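SusD superfamily protein (PDB 3JQ0) probably binds glycans or other nutrients at the outer membrane of Bacteroides vulgatus, although its ligand is not known. Local coordinates at residues A[35-40]-A[60-65]; A[69-74]-A[477-482]; A[308-313]-A[409-414]; A[415-418]-A[424-427]. All blocks are in the same frame, centred on the assembly; numbering follows the deposited sequence.

Contact 1 of 4, residues A[35-40]-A[60-65]; sequences EPRADI and NTINKE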
loop_
_atom_site.group_PDB
_atom_site.type_symbol
_atom_site.label_atom_id
_atom_site.label_comp_id
_atom_site.label_asym_id
_atom_site.label_seq_id
_atom_site.Cartn_x
_atom_site.Cartn_y
_atom_site.Cartn_z
ATOM N N GLU A 35 1.445 3.912 -5.206
ATOM C CA GLU A 35 1.496 5.229 -4.572
ATOM C C GLU A 35 2.167 6.371 -5.340
ATOM O O GLU A 35 1.502 7.388 -5.565
ATOM C CB GLU A 35 1.948 5.107 -3.124
ATOM C CG GLU A 35 2.162 6.403 -2.404
ATOM C CD GLU A 35 2.401 6.240 -0.907
ATOM O OE1 GLU A 35 1.902 5.255 -0.327
ATOM O OE2 GLU A 35 3.074 7.113 -0.296
ATOM N N PRO A 36 3.459 6.288 -5.709
ATOM C CA PRO A 36 4.161 7.503 -6.129
ATOM C C PRO A 36 3.799 8.143 -7.451
ATOM O O PRO A 36 4.283 9.258 -7.687
ATOM C CB PRO A 36 5.647 7.115 -6.089
ATOM C CG PRO A 36 5.716 5.937 -5.207
ATOM C CD PRO A 36 4.429 5.215 -5.421
ATOM N N ARG A 37 2.986 7.510 -8.295
ATOM C CA ARG A 37 2.485 8.226 -9.476
ATOM C C ARG A 37 1.405 9.266 -9.187
ATOM O O ARG A 37 1.046 10.018 -10.078
ATOM C CB ARG A 37 2.005 7.221 -10.533
ATOM C CG ARG A 37 3.107 6.421 -11.171
ATOM C CD ARG A 37 2.648 5.486 -12.262
ATOM N NE ARG A 37 2.123 6.286 -13.360
ATOM C CZ ARG A 37 1.532 5.783 -14.439
ATOM N NH1 ARG A 37 1.418 4.487 -14.603
ATOM N NH2 ARG A 37 1.096 6.618 -15.386
ATOM N N ALA A 38 0.893 9.313 -7.952
ATOM C CA ALA A 38 -0.141 10.281 -7.578
ATOM C C ALA A 38 0.513 11.574 -7.103
ATOM O O ALA A 38 1.499 12.006 -7.710
ATOM C CB ALA A 38 -1.139 9.633 -6.586
ATOM N N ASP A 39 -0.042 12.213 -6.068
ATOM C CA ASP A 39 0.211 13.615 -5.781
ATOM C C ASP A 39 1.030 13.860 -4.508
ATOM O O ASP A 39 1.313 15.022 -4.166
ATOM C CB ASP A 39 -1.110 14.396 -5.717
ATOM C CG ASP A 39 -2.202 13.772 -4.857
ATOM O OD1 ASP A 39 -2.050 12.617 -4.371
ATOM O OD2 ASP A 39 -3.249 14.466 -4.701
ATOM N N ILE A 40 1.505 12.824 -3.822
ATOM C CA ILE A 40 2.229 13.022 -2.575
ATOM C C ILE A 40 3.639 13.603 -2.779
ATOM O O ILE A 40 4.092 14.426 -1.984
ATOM C CB ILE A 40 2.263 11.719 -1.753
ATOM C CG1 ILE A 40 0.868 11.339 -1.259
ATOM C CG2 ILE A 40 3.281 11.813 -0.593
ATOM C CD1 ILE A 40 0.740 9.892 -0.814
ATOM N N ASN A 60 4.982 11.469 -13.873
ATOM C CA ASN A 60 4.320 10.650 -14.875
ATOM C C ASN A 60 5.020 10.796 -16.237
ATOM O O ASN A 60 4.393 11.029 -17.281
ATOM C CB ASN A 60 2.815 10.884 -14.940
ATOM C CG ASN A 60 2.136 10.257 -13.774
ATOM O OD1 ASN A 60 1.886 9.058 -13.825
ATOM N ND2 ASN A 60 1.886 11.007 -12.695
ATOM N N THR A 61 6.336 10.652 -16.198
ATOM C CA THR A 61 7.173 10.719 -17.378
ATOM C C THR A 61 7.864 9.396 -17.666
ATOM O O THR A 61 8.767 9.294 -18.506
ATOM C CB THR A 61 8.187 11.861 -17.294
ATOM O OG1 THR A 61 8.913 11.704 -16.073
ATOM C CG2 THR A 61 7.512 13.235 -17.396
ATOM N N ILE A 62 7.437 8.312 -17.036
ATOM C CA ILE A 62 7.838 6.956 -17.451
ATOM C C ILE A 62 7.434 6.752 -18.907
ATOM O O ILE A 62 6.405 7.290 -19.371
ATOM C CB ILE A 62 7.244 5.856 -16.525
ATOM C CG1 ILE A 62 5.720 5.889 -16.465
ATOM C CG2 ILE A 62 7.881 5.926 -15.120
ATOM C CD1 ILE A 62 5.112 4.766 -15.617
ATOM N N ASN A 63 8.239 5.990 -19.629
ATOM C CA ASN A 63 8.010 5.779 -21.062
ATOM C C ASN A 63 8.791 4.574 -21.490
ATOM O O ASN A 63 9.384 3.866 -20.666
ATOM C CB ASN A 63 8.348 7.052 -21.869
ATOM C CG ASN A 63 9.799 7.409 -21.815
ATOM O OD1 ASN A 63 10.680 6.623 -21.543
ATOM N ND2 ASN A 63 10.059 8.679 -22.048
ATOM N N LYS A 64 8.757 4.271 -22.779
ATOM C CA LYS A 64 9.356 3.012 -23.222
ATOM C C LYS A 64 10.874 2.945 -23.023
ATOM O O LYS A 64 11.432 1.861 -23.027
ATOM C CB LYS A 64 8.962 2.704 -24.676
ATOM C CG LYS A 64 9.589 3.619 -25.706
ATOM C CD LYS A 64 9.037 3.378 -27.128
ATOM C CE LYS A 64 9.850 4.130 -28.201
ATOM N NZ LYS A 64 9.868 5.631 -28.033
ATOM N N GLU A 65 11.523 4.076 -22.830
ATOM C CA GLU A 65 12.962 4.092 -22.531
ATOM C C GLU A 65 13.292 4.138 -21.043
ATOM O O GLU A 65 14.401 3.801 -20.674
ATOM C CB GLU A 65 13.649 5.268 -23.230
ATOM C CG GLU A 65 13.680 5.033 -24.761
ATOM C CD GLU A 65 14.512 6.009 -25.562
ATOM O OE1 GLU A 65 15.117 6.947 -24.984
ATOM O OE2 GLU A 65 14.564 5.810 -26.808
#

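Contact 2 of 4, residues A[69-74]-A[477-482]; sequences ISNYGD and AGTLTN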
loop_
_atom_site.group_PDB
_atom_site.type_symbol
_atom_site.label_atom_id
_atom_site.label_comp_id
_atom_site.label_asym_id
_atom_site.label_seq_id
_atom_site.Cartn_x
_atom_site.Cartn_y
_atom_site.Cartn_z
ATOM N N ILE A 69 9.556 0.404 -13.596
ATOM C CA ILE A 69 9.739 -0.970 -13.148
ATOM C C ILE A 69 9.752 -1.856 -14.384
ATOM O O ILE A 69 8.807 -1.819 -15.166
ATOM C CB ILE A 69 8.588 -1.420 -12.198
ATOM C CG1 ILE A 69 8.489 -0.503 -10.957
ATOM C CG2 ILE A 69 8.763 -2.898 -11.858
ATOM C CD1 ILE A 69 7.299 -0.850 -10.087
ATOM N N SER A 70 10.830 -2.620 -14.542
ATOM C CA SER A 70 11.006 -3.565 -15.638
ATOM C C SER A 70 10.351 -4.909 -15.387
ATOM O O SER A 70 10.144 -5.326 -14.248
ATOM C CB SER A 70 12.504 -3.800 -15.924
ATOM O OG SER A 70 13.048 -2.716 -16.645
ATOM N N ASN A 71 10.089 -5.617 -16.486
ATOM C CA ASN A 71 9.745 -7.042 -16.443
ATOM C C ASN A 71 8.640 -7.396 -15.491
ATOM O O ASN A 71 8.754 -8.334 -14.692
ATOM C CB ASN A 71 10.993 -7.911 -16.164
ATOM C CG ASN A 71 10.782 -9.402 -16.507
ATOM O OD1 ASN A 71 9.998 -9.719 -17.408
ATOM N ND2 ASN A 71 11.456 -10.287 -15.826
ATOM N N TYR A 72 7.582 -6.614 -15.531
ATOM C CA TYR A 72 6.382 -6.906 -14.734
ATOM C C TYR A 72 6.723 -7.019 -13.246
ATOM O O TYR A 72 6.106 -7.801 -12.507
ATOM C CB TYR A 72 5.654 -8.151 -15.258
ATOM C CG TYR A 72 5.173 -8.008 -16.678
ATOM C CD1 TYR A 72 4.109 -7.184 -17.024
ATOM C CD2 TYR A 72 5.868 -8.657 -17.722
ATOM C CE1 TYR A 72 3.666 -7.090 -18.329
ATOM C CE2 TYR A 72 5.401 -8.580 -19.040
ATOM C CZ TYR A 72 4.302 -7.805 -19.328
ATOM O OH TYR A 72 3.836 -7.800 -20.622
ATOM N N GLY A 73 7.678 -6.226 -12.792
ATOM C CA GLY A 73 8.059 -6.263 -11.393
ATOM C C GLY A 73 8.634 -7.578 -10.924
ATOM O O GLY A 73 8.611 -7.839 -9.729
ATOM N N ASP A 74 9.131 -8.404 -11.847
ATOM C CA ASP A 74 9.643 -9.709 -11.572
ATOM C C ASP A 74 8.588 -10.643 -10.949
ATOM O O ASP A 74 8.913 -11.584 -10.240
ATOM C CB ASP A 74 10.888 -9.566 -10.716
ATOM C CG ASP A 74 11.689 -10.782 -10.713
ATOM O OD1 ASP A 74 11.763 -11.485 -11.749
ATOM O OD2 ASP A 74 12.229 -11.081 -9.628
ATOM N N ALA A 477 12.413 -2.697 -23.071
ATOM C CA ALA A 477 12.934 -3.417 -24.223
ATOM C C ALA A 477 13.522 -4.783 -23.915
ATOM O O ALA A 477 13.392 -5.707 -24.703
ATOM C CB ALA A 477 13.979 -2.550 -24.915
ATOM N N GLY A 478 14.147 -4.939 -22.761
ATOM C CA GLY A 478 14.673 -6.243 -22.382
ATOM C C GLY A 478 13.563 -7.273 -22.302
ATOM O O GLY A 478 13.696 -8.435 -22.720
ATOM N N THR A 479 12.416 -6.893 -21.759
ATOM C CA THR A 479 11.265 -7.792 -21.664
ATOM C C THR A 479 10.634 -8.003 -23.040
ATOM O O THR A 479 10.326 -9.147 -23.398
ATOM C CB THR A 479 10.267 -7.215 -20.659
ATOM O OG1 THR A 479 10.919 -7.072 -19.398
ATOM C CG2 THR A 479 8.999 -8.060 -20.515
ATOM N N LEU A 480 10.453 -6.937 -23.828
ATOM C CA LEU A 480 9.853 -7.092 -25.145
ATOM C C LEU A 480 10.673 -7.987 -26.038
ATOM O O LEU A 480 10.125 -8.830 -26.753
ATOM C CB LEU A 480 9.694 -5.742 -25.821
ATOM C CG LEU A 480 8.615 -4.814 -25.219
ATOM C CD1 LEU A 480 8.682 -3.445 -25.859
ATOM C CD2 LEU A 480 7.232 -5.407 -25.353
ATOM N N THR A 481 11.999 -7.816 -26.041
ATOM C CA THR A 481 12.820 -8.588 -26.984
ATOM C C THR A 481 13.037 -10.026 -26.513
ATOM O O THR A 481 13.470 -10.871 -27.292
ATOM C CB THR A 481 14.119 -7.923 -27.322
ATOM O OG1 THR A 481 14.942 -7.840 -26.162
ATOM C CG2 THR A 481 13.949 -6.554 -27.946
ATOM N N ASN A 482 12.666 -10.347 -25.290
ATOM C CA ASN A 482 12.681 -11.732 -24.813
ATOM C C ASN A 482 11.473 -12.533 -25.276
ATOM O O ASN A 482 11.528 -13.738 -25.297
ATOM C CB ASN A 482 12.821 -11.766 -23.262
ATOM C CG ASN A 482 13.015 -13.162 -22.718
ATOM O OD1 ASN A 482 12.096 -13.766 -22.190
ATOM N ND2 ASN A 482 14.231 -13.679 -22.861
#

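Contact 3 of 4, residues A[308-313]-A[409-414]; sequences GFRNND and PNDNDP. With SO4 (sulfate ion), chain I.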
loop_
_atom_site.group_PDB
_atom_site.type_symbol
_atom_site.label_atom_id
_atom_site.label_comp_id
_atom_site.label_asym_id
_atom_site.label_seq_id
_atom_site.Cartn_x
_atom_site.Cartn_y
_atom_site.Cartn_z
ATOM N N GLY A 308 -2.272 18.565 4.657
ATOM C CA GLY A 308 -2.638 17.158 4.683
ATOM C C GLY A 308 -3.653 16.794 5.751
ATOM O O GLY A 308 -4.490 15.915 5.550
ATOM N N PHE A 309 -3.515 17.434 6.935
ATOM C CA PHE A 309 -4.165 16.965 8.179
ATOM C C PHE A 309 -4.678 18.138 8.967
ATOM O O PHE A 309 -4.010 19.177 9.083
ATOM C CB PHE A 309 -3.126 16.216 9.042
ATOM C CG PHE A 309 -2.521 15.025 8.363
ATOM C CD1 PHE A 309 -1.386 15.201 7.598
ATOM C CD2 PHE A 309 -3.040 13.755 8.521
ATOM C CE1 PHE A 309 -0.769 14.108 6.958
ATOM C CE2 PHE A 309 -2.433 12.666 7.886
ATOM C CZ PHE A 309 -1.326 12.854 7.117
ATOM N N ARG A 310 -5.832 17.954 9.562
ATOM C CA ARG A 310 -6.351 18.913 10.517
ATOM C C ARG A 310 -5.573 18.842 11.817
ATOM O O ARG A 310 -4.999 17.812 12.190
ATOM C CB ARG A 310 -7.837 18.644 10.815
ATOM C CG ARG A 310 -8.755 18.596 9.594
ATOM C CD ARG A 310 -8.737 19.895 8.763
ATOM N NE ARG A 310 -8.992 21.101 9.556
ATOM C CZ ARG A 310 -10.193 21.477 10.005
ATOM N NH1 ARG A 310 -11.279 20.849 9.626
ATOM N NH2 ARG A 310 -10.298 22.537 10.782
ATOM N N ASN A 311 -5.605 19.951 12.564
ATOM C CA ASN A 311 -4.931 19.961 13.839
ATOM C C ASN A 311 -5.482 18.842 14.736
ATOM O O ASN A 311 -6.690 18.566 14.754
ATOM C CB ASN A 311 -5.105 21.309 14.520
ATOM C CG ASN A 311 -4.337 22.444 13.838
ATOM O OD1 ASN A 311 -3.527 22.304 12.916
ATOM N ND2 ASN A 311 -4.627 23.637 14.322
ATOM N N ASN A 312 -4.583 18.231 15.477
ATOM C CA ASN A 312 -4.877 17.193 16.429
ATOM C C ASN A 312 -5.199 15.828 15.811
ATOM O O ASN A 312 -5.474 14.867 16.554
ATOM C CB ASN A 312 -5.951 17.661 17.441
ATOM C CG ASN A 312 -5.548 18.958 18.108
ATOM O OD1 ASN A 312 -6.173 20.031 17.907
ATOM N ND2 ASN A 312 -4.428 18.880 18.764
ATOM N N ASP A 313 -5.071 15.688 14.497
ATOM C CA ASP A 313 -5.081 14.381 13.857
ATOM C C ASP A 313 -3.685 13.787 14.102
ATOM O O ASP A 313 -2.697 14.276 13.570
ATOM C CB ASP A 313 -5.402 14.528 12.377
ATOM C CG ASP A 313 -5.401 13.220 11.644
ATOM O OD1 ASP A 313 -4.900 12.183 12.141
ATOM O OD2 ASP A 313 -5.945 13.231 10.488
ATOM N N PRO A 409 -20.022 14.354 8.507
ATOM C CA PRO A 409 -19.607 15.010 7.273
ATOM C C PRO A 409 -19.277 16.512 7.471
ATOM O O PRO A 409 -19.583 17.350 6.618
ATOM C CB PRO A 409 -20.842 14.877 6.390
ATOM C CG PRO A 409 -21.963 15.161 7.368
ATOM C CD PRO A 409 -21.498 14.485 8.664
ATOM N N ASN A 410 -18.602 16.836 8.586
ATOM C CA ASN A 410 -18.420 18.204 9.013
ATOM C C ASN A 410 -17.021 18.765 8.839
ATOM O O ASN A 410 -16.777 19.916 9.169
ATOM C CB ASN A 410 -18.804 18.323 10.511
ATOM C CG ASN A 410 -20.174 17.803 10.784
ATOM O OD1 ASN A 410 -21.103 18.014 9.990
ATOM N ND2 ASN A 410 -20.325 17.085 11.888
ATOM N N ASP A 411 -16.114 17.978 8.271
ATOM C CA ASP A 411 -14.727 18.383 8.079
ATOM C C ASP A 411 -14.624 19.223 6.809
ATOM O O ASP A 411 -14.305 18.703 5.721
ATOM C CB ASP A 411 -13.791 17.188 8.124
ATOM C CG ASP A 411 -12.327 17.528 7.954
ATOM O OD1 ASP A 411 -11.972 18.706 7.805
ATOM O OD2 ASP A 411 -11.544 16.532 7.931
ATOM N N ASN A 412 -14.978 20.498 6.966
ATOM C CA ASN A 412 -15.263 21.419 5.859
ATOM C C ASN A 412 -14.489 22.746 5.907
ATOM O O ASN A 412 -14.687 23.599 5.052
ATOM C CB ASN A 412 -16.766 21.689 5.789
ATOM C CG ASN A 412 -17.547 20.451 5.462
ATOM O OD1 ASN A 412 -17.147 19.703 4.580
ATOM N ND2 ASN A 412 -18.668 20.245 6.129
ATOM N N ASP A 413 -13.676 22.953 6.939
ATOM C CA ASP A 413 -13.111 24.270 7.256
ATOM C C ASP A 413 -12.623 25.005 6.010
ATOM O O ASP A 413 -11.692 24.575 5.318
ATOM C CB ASP A 413 -11.934 24.141 8.197
ATOM C CG ASP A 413 -11.374 25.484 8.564
ATOM O OD1 ASP A 413 -12.114 26.228 9.245
ATOM O OD2 ASP A 413 -10.274 25.825 8.136
ATOM N N PRO A 414 -13.215 26.179 5.709
ATOM C CA PRO A 414 -12.857 26.864 4.461
ATOM C C PRO A 414 -11.388 27.207 4.309
ATOM O O PRO A 414 -10.803 26.974 3.233
ATOM C CB PRO A 414 -13.750 28.103 4.477
ATOM C CG PRO A 414 -14.980 27.633 5.159
ATOM C CD PRO A 414 -14.508 26.667 6.225
HETATM S S SO4 I . -6.778 23.562 11.374
HETATM O O1 SO4 I . -5.692 24.065 10.492
HETATM O O2 SO4 I . -8.034 24.293 11.231
HETATM O O3 SO4 I . -6.798 22.187 11.026
HETATM O O4 SO4 I . -6.287 23.933 12.680
HETATM O O HOH W 1 -14.059 21.752 9.791
#

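Contact 4 of 4, residues A[415-418]-A[424-427]; sequences EFYT and KPDN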
loop_
_atom_site.group_PDB
_atom_site.type_symbol
_atom_site.label_atom_id
_atom_site.label_comp_id
_atom_site.label_asym_id
_atom_site.label_seq_id
_atom_site.Cartn_x
_atom_site.Cartn_y
_atom_site.Cartn_z
ATOM N N GLU A 415 -10.762 27.705 5.356
ATOM C CA GLU A 415 -9.353 28.092 5.254
ATOM C C GLU A 415 -8.476 26.858 4.949
ATOM O O GLU A 415 -7.577 26.912 4.096
ATOM C CB GLU A 415 -8.841 28.788 6.532
ATOM C CG GLU A 415 -7.401 29.226 6.407
ATOM C CD GLU A 415 -6.875 29.947 7.624
ATOM O OE1 GLU A 415 -7.695 30.335 8.492
ATOM O OE2 GLU A 415 -5.619 30.123 7.687
ATOM N N PHE A 416 -8.695 25.753 5.667
ATOM C CA PHE A 416 -7.853 24.599 5.482
ATOM C C PHE A 416 -7.974 24.079 4.025
ATOM O O PHE A 416 -6.972 23.635 3.422
ATOM C CB PHE A 416 -8.274 23.502 6.455
ATOM C CG PHE A 416 -7.415 22.281 6.308
ATOM C CD1 PHE A 416 -6.184 22.180 6.948
ATOM C CD2 PHE A 416 -7.840 21.244 5.473
ATOM C CE1 PHE A 416 -5.381 21.073 6.753
ATOM C CE2 PHE A 416 -6.999 20.150 5.283
ATOM C CZ PHE A 416 -5.801 20.045 5.933
ATOM N N TYR A 417 -9.189 24.034 3.483
ATOM C CA TYR A 417 -9.428 23.493 2.179
ATOM C C TYR A 417 -9.164 24.440 1.023
ATOM O O TYR A 417 -9.183 24.036 -0.135
ATOM C CB TYR A 417 -10.816 22.812 2.079
ATOM C CG TYR A 417 -10.853 21.583 2.998
ATOM C CD1 TYR A 417 -10.180 20.396 2.663
ATOM C CD2 TYR A 417 -11.484 21.624 4.230
ATOM C CE1 TYR A 417 -10.138 19.345 3.520
ATOM C CE2 TYR A 417 -11.433 20.547 5.104
ATOM C CZ TYR A 417 -10.727 19.407 4.735
ATOM O OH TYR A 417 -10.613 18.338 5.618
ATOM N N THR A 418 -8.944 25.702 1.321
ATOM C CA THR A 418 -8.505 26.682 0.314
ATOM C C THR A 418 -7.078 26.386 -0.129
ATOM O O THR A 418 -6.211 26.073 0.688
ATOM C CB THR A 418 -8.641 28.105 0.872
ATOM O OG1 THR A 418 -10.027 28.366 1.070
ATOM C CG2 THR A 418 -8.079 29.143 -0.104
ATOM N N LYS A 424 -10.598 17.629 -0.634
ATOM C CA LYS A 424 -11.794 18.486 -0.630
ATOM C C LYS A 424 -12.437 18.475 0.759
ATOM O O LYS A 424 -12.287 17.483 1.506
ATOM C CB LYS A 424 -12.844 17.938 -1.635
ATOM C CG LYS A 424 -12.353 17.728 -3.078
ATOM C CD LYS A 424 -12.057 19.050 -3.818
ATOM C CE LYS A 424 -11.491 18.894 -5.273
ATOM N NZ LYS A 424 -10.054 18.342 -5.280
ATOM N N PRO A 425 -13.238 19.506 1.070
ATOM C CA PRO A 425 -14.095 19.404 2.214
ATOM C C PRO A 425 -15.030 18.198 2.115
ATOM O O PRO A 425 -15.362 17.753 1.004
ATOM C CB PRO A 425 -14.887 20.712 2.158
ATOM C CG PRO A 425 -14.893 21.054 0.736
ATOM C CD PRO A 425 -13.557 20.701 0.262
ATOM N N ASP A 426 -15.481 17.712 3.266
ATOM C CA ASP A 426 -16.454 16.636 3.261
ATOM C C ASP A 426 -17.675 16.928 2.394
ATOM O O ASP A 426 -18.234 16.012 1.782
ATOM C CB ASP A 426 -16.927 16.312 4.677
ATOM C CG ASP A 426 -15.906 15.633 5.584
ATOM O OD1 ASP A 426 -14.791 15.301 5.117
ATOM O OD2 ASP A 426 -16.264 15.449 6.764
ATOM N N ASN A 427 -18.104 18.188 2.367
ATOM C CA ASN A 427 -19.298 18.590 1.612
ATOM C C ASN A 427 -19.140 18.471 0.107
ATOM O O ASN A 427 -20.120 18.629 -0.613
ATOM C CB ASN A 427 -19.768 20.009 2.058
ATOM C CG ASN A 427 -18.788 21.076 1.727
ATOM O OD1 ASN A 427 -18.081 21.005 0.737
ATOM N ND2 ASN A 427 -18.765 22.137 2.559
#

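Contact 1 of 4, residues A[35-40]-A[60-65]
Asn60 OD1 is held by two nitrogens of Arg37 at once: NE donates to it at 2.8 Å and NH2 at 3.0 Å. The two loops joined here flank the short strand 41-43 near the start of the mainly helical SusD fold, and Arg37 lies inside the type I beta turn Glu35-Ala38 that follows helix 27-34. The guanidinium approaches side-on, with OD1 almost in its plane, while the amide plane is turned 51° from it. A bend at chi3 (65°) swings the guanidinium toward Asn60. In return the amide nitrogen bonds back to the main chain, Asn60 ND2 donating to Arg37 O at 2.9 Å, so that one asparagine reads both the side chain and the backbone of the arginine. NH1 and NH2 also bond to the loop before the C-terminal helix, at Leu472 O and Arg470 O, and Trp473 makes a cation-pi contact. An alanine in place of Arg37 would remove the guanidinium and would probably leave Asn60 OD1 without these two donors and the two carbonyls without theirs. Ile62 covers one guanidinium face near its rim, its CD1 lying 3.8 Å from Arg37 NH1.

Contact 2 of 4, residues A[69-74]-A[477-482]
Thr479 presses its hydroxyl against the CA and CB of Asn71, OG1 lying 3.2 Å from Asn71 CA and 3.3 Å from Asn71 CB, and this is the tight part of the contact. The methyl branch of the same threonine goes a different way: CG2, anti to the backbone N, reaches past Asn71 OD1 to the Tyr72 ring, where it stands 3.9 Å from CE2. The hydroxyl owes its placement to a bond with Asp476 OD1, and that carboxylate oxygen also accepts from Asn71 N, so a single residue just ahead of helix 477-482 steers both partners. Residues 71 to 74 all have positive phi and form a tight left-handed turn, with Gly73 N bonded to Ser70 O and Asp74 N to Asn71 O; it leads into helix 75-91 of the helical SusD scaffold. Tyr72 is buried, its ring meeting Trp122 and Tyr76 edge-to-face and packing on Leu118 of helix 97-122. Asn71, by contrast, is exposed and forms the solvent side. Its amide end meets the threonine less closely than its CA and CB do, with Asn71 OD1 3.7 Å from Thr479 CG2.

Contact 3 of 4, residues A[308-313]-A[409-414]
Arg310 starts a type II beta turn ending at Asp313, and Asp411 is the centre of an inverse gamma turn; their CA atoms, 8.7 Å apart, are the nearest of the two loops. The gap is bridged by the arginine side chain, folded at chi2 and chi3 (-58° and -52°) so that its guanidinium comes to lie between an aspartate and a bound sulfate. On one edge NH1 forms a salt bridge with Asp411 OD1 at 2.9 Å. The guanidinium holds this oxygen close to its own plane, yet meets it from well above the plane of the carboxylate. Another edge faces the sulfate, probably acquired from the crystallisation liquor: NE donates to O3 and NH2 to O2, each at 2.9 Å, and Asn311 N makes the third bond to the ion, also at O3. In the SusD fold this site lies where the loop before helix 315-319 meets the loop before helix 414-417. Asp413, the N-cap residue of the latter helix, lays its CB over one guanidinium face, 3.5 Å from Arg310 NH2, while its OD2 accepts from Phe416 N. Asp411 has further partners of its own, a hydrogen bond between OD1 and Tyr417 OH and a salt bridge from OD2 to Arg440. A leucine at Arg310 would lack the guanidinium and would probably leave Asp411 short of one positive neighbour and the sulfate without two of its donors. A water accepting from Arg310 NH1 at 2.9 Å also accepts from Asn412 N, at 3.2 Å.

Contact 4 of 4, residues A[415-418]-A[424-427]
Tyr417 turns one face of its ring to Pro425, whose CA stands 3.8 Å from the ring centroid and only 5° off the normal, a CH-pi contact directed almost straight at the face. The proline ring lies alongside the tyrosine side chain, the two running in opposite directions. Its CD reaches back toward the base of the ring, 3.9 Å from Tyr417 CB, while Pro425 N sits over the face nearer the rim. Lys424 O, in the peptide before the proline, comes within 3.5 Å of Tyr417 CE1. The opposite face of the ring is taken by the preceding residue, Phe416, whose CD2 lies over the ring centre, so the phenol is held flat between its sequence neighbour and the returning chain. Within the SusD family region, a short helix, a loop and a 3-10 segment follow one another here: Tyr417 ends helix 414-417, Thr418 leaves helical geometry, and the chain comes back into the 3-10 segment that starts at Asp426. Salt bridges from Asp426 OD1 to Lys436 and Arg390 place this returning chain against helices 430-441 and 383-394. Lys424 points its CB away from the helix segment, and its NZ bonds to Tyr463 OH. With CG anti to the carbonyl carbon (chi1 -65°), the phenol of Tyr417 projects toward 424-427, its hydroxyl placed beside the 409-414 loop at Asp411.

From the N terminus, contact 1 closes first, a short loop that carries strand 41-43 between helices 27-34 and 75-91. Contact 2 opens a few residues later and closes only at helix 477-482, enclosing about 400 residues, so the N-terminal region is tied to the C-terminal end of the chain. Contacts 3 and 4 are both nested inside that long loop and follow one another in series: the first joins 308-313 to 409-414, the second closes the small loop after helix 414-417. Their centres are about 8 Å apart and they touch, forming one patch, whereas contacts 2 and 3 lie about 43 Å apart between centres, on opposite sides of the chain's centre.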